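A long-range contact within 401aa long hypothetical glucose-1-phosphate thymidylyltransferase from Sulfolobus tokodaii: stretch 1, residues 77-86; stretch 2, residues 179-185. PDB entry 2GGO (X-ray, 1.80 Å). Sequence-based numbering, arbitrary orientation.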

# COMPACT_ATOMS: atom_id res chain seq x y z
N ILE A 77 18.70 -0.25 16.68
CA ILE A 77 19.00 0.08 15.26
C ILE A 77 17.75 0.20 14.34
O ILE A 77 16.64 -0.27 14.69
N LYS A 78 17.94 0.84 13.17
CA LYS A 78 16.89 0.93 12.12
C LYS A 78 17.45 0.79 10.68
O LYS A 78 18.60 1.16 10.41
N GLY A 79 16.63 0.26 9.77
CA GLY A 79 17.02 0.01 8.37
C GLY A 79 16.37 -1.19 7.69
O GLY A 79 15.44 -1.80 8.22
N THR A 80 16.85 -1.51 6.49
CA THR A 80 16.47 -2.74 5.81
C THR A 80 17.40 -3.86 6.27
O THR A 80 16.98 -5.01 6.44
N GLY A 81 18.67 -3.51 6.48
CA GLY A 81 19.69 -4.45 6.92
C GLY A 81 19.74 -4.68 8.42
O GLY A 81 20.25 -5.72 8.87
N ALA A 82 19.25 -3.73 9.21
CA ALA A 82 19.11 -3.90 10.66
C ALA A 82 17.95 -4.84 10.98
O ALA A 82 17.87 -5.42 12.08
N ALA A 83 17.06 -4.99 9.98
CA ALA A 83 15.91 -5.90 10.02
C ALA A 83 16.39 -7.34 10.01
O ALA A 83 15.94 -8.16 10.81
N ILE A 84 17.32 -7.63 9.10
CA ILE A 84 17.93 -8.96 8.98
C ILE A 84 19.21 -9.13 9.84
O ILE A 84 19.94 -10.12 9.72
N LEU A 85 19.47 -8.15 10.72
CA LEU A 85 20.27 -8.38 11.91
C LEU A 85 19.41 -9.20 12.87
O LEU A 85 19.86 -9.59 13.95
N SER A 86 18.16 -9.42 12.46
CA SER A 86 17.24 -10.34 13.13
C SER A 86 16.95 -11.57 12.25
O SER A 86 16.05 -12.35 12.58
N ARG A 179 22.13 7.95 6.47
CA ARG A 179 20.76 8.30 6.90
C ARG A 179 20.50 7.75 8.32
O ARG A 179 19.46 8.04 8.95
N GLY A 180 21.47 6.99 8.83
CA GLY A 180 21.35 6.27 10.11
C GLY A 180 20.98 4.81 9.88
O GLY A 180 21.24 3.95 10.72
N GLU A 181 20.39 4.57 8.71
CA GLU A 181 19.89 3.26 8.29
C GLU A 181 20.97 2.25 7.90
O GLU A 181 21.64 2.43 6.88
N LEU A 182 21.13 1.19 8.69
CA LEU A 182 21.92 0.04 8.22
C LEU A 182 21.16 -0.56 7.04
O LEU A 182 20.10 -1.15 7.20
N GLU A 183 21.73 -0.37 5.85
CA GLU A 183 21.04 -0.74 4.61
C GLU A 183 21.47 -2.10 4.09
O GLU A 183 22.56 -2.59 4.39
N LEU A 184 20.59 -2.71 3.31
CA LEU A 184 20.92 -3.97 2.70
C LEU A 184 21.81 -3.71 1.50
O LEU A 184 22.94 -4.19 1.45
N THR A 185 21.31 -2.92 0.56
CA THR A 185 22.02 -2.66 -0.70
C THR A 185 23.54 -2.43 -0.58
O THR A 185 24.29 -2.83 -1.47

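Side-chain packing between residues 77-86 and 179-185, two largely non-regular segments that bury 495 Å² between them. Leu 182 gives up the most surface: its backbone is held by Leu 182 N to Lys 78 O (3.1 Å) and by Gly 81 N to Leu 182 O (2.9 Å), with a weak bond from Ala 82 N to the same Leu 182 O (3.4 Å). The backbone places Leu 182 CB 4.1 Å from Ala 82 CB; from there chi1 t and chi2 p carry Leu 182 CD2 to 4.1 Å from Leu 85 CG. Leu 85 itself lies between wells (chi1 -93°, chi2 -140°). Thr 80 points toward the partner stretch; chi1 p (63°) places its hydroxyl where Leu 184 N donates to Thr 80 OG1 at 2.7 Å, while Thr 80 CG2 lies 4.0 Å from Glu 181 OE2. Leu 184 leaves sideways, chi1 t and chi2 29°, and its CD2 meets Ile 84 CD1 at 3.1 Å, very short for two methyl groups. Ile 84 also starts sideways, but with chi1 at 21°, off any well, and chi2 t, its end reaches back to this contact. Glu 181 also lies off the wells (chi1 -101°, chi2 -149°): its CA-to-CB bond points sideways, but its end comes nearer, with Glu 181 OE2 3.5 Å from Gly 79 CA, while Glu 181 OE1 forms a salt bridge with Arg 179 NH1 at 2.8 Å. Lys 78 begins sideways and bends through chi1 p, chi2 -147° (between wells), chi3 p and chi4 p, so that its CG passes 4.3 Å from Glu 181 CG and its NZ ends 3.6 Å from Gly 180 O. Glu 183, chi1 m and chi2 t, points away. Glycines leave room for the close backbones: a CB on Gly 79 would fall 2.1 Å from Leu 182 O, and one on Gly 81 2.9 Å from Glu 183 O.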

# COMPACT_ATOMS: atom_id res chain seq x y z
CB ILE A 77 20.06 -0.91 14.63
CG1 ILE A 77 19.90 -2.34 15.19
CG2 ILE A 77 21.50 -0.34 14.76
CD1 ILE A 77 21.10 -3.29 14.98
CB LYS A 78 16.04 2.21 12.28
CG LYS A 78 16.55 3.45 11.55
CD LYS A 78 16.24 4.73 12.31
CE LYS A 78 17.23 4.99 13.45
NZ LYS A 78 18.65 5.09 12.98
CB THR A 80 16.61 -2.58 4.29
OG1 THR A 80 17.99 -2.34 3.97
CG2 THR A 80 15.77 -1.41 3.80
CB ALA A 82 18.93 -2.54 11.35
CB ALA A 83 14.96 -5.63 8.83
CB ILE A 84 18.14 -9.36 7.49
CG1 ILE A 84 18.14 -8.11 6.60
CG2 ILE A 84 17.04 -10.33 7.04
CD1 ILE A 84 18.70 -8.32 5.22
CB LEU A 85 20.74 -7.08 12.59
CG LEU A 85 22.09 -6.42 12.28
CD1 LEU A 85 22.71 -5.87 13.58
CD2 LEU A 85 23.09 -7.36 11.58
CB SER A 86 15.94 -9.63 13.55
OG SER A 86 16.19 -8.35 14.11
CB ARG A 179 19.72 7.80 5.89
CG ARG A 179 18.26 8.02 6.28
CD ARG A 179 17.33 7.91 5.09
NE ARG A 179 16.00 7.40 5.45
CZ ARG A 179 15.52 6.21 5.07
NH1 ARG A 179 16.25 5.39 4.31
NH2 ARG A 179 14.30 5.84 5.45
CB GLU A 181 18.96 3.44 7.08
CG GLU A 181 17.48 3.39 7.37
CD GLU A 181 16.69 2.83 6.19
OE1 GLU A 181 15.55 3.30 5.97
OE2 GLU A 181 17.21 1.93 5.49
CB LEU A 182 22.17 -0.99 9.33
CG LEU A 182 22.73 -2.40 9.03
CD1 LEU A 182 23.77 -2.49 7.88
CD2 LEU A 182 23.28 -3.03 10.32
CB GLU A 183 21.28 0.33 3.55
CG GLU A 183 20.56 1.64 3.84
CD GLU A 183 21.29 2.84 3.27
OE1 GLU A 183 21.13 3.13 2.06
OE2 GLU A 183 22.01 3.51 4.05
CB LEU A 184 19.67 -4.76 2.32
CG LEU A 184 19.78 -6.28 2.11
CD1 LEU A 184 20.88 -6.93 2.95
CD2 LEU A 184 18.45 -6.92 2.41
CB THR A 185 21.38 -1.48 -1.48
OG1 THR A 185 21.08 -0.41 -0.58
CG2 THR A 185 20.09 -1.93 -2.14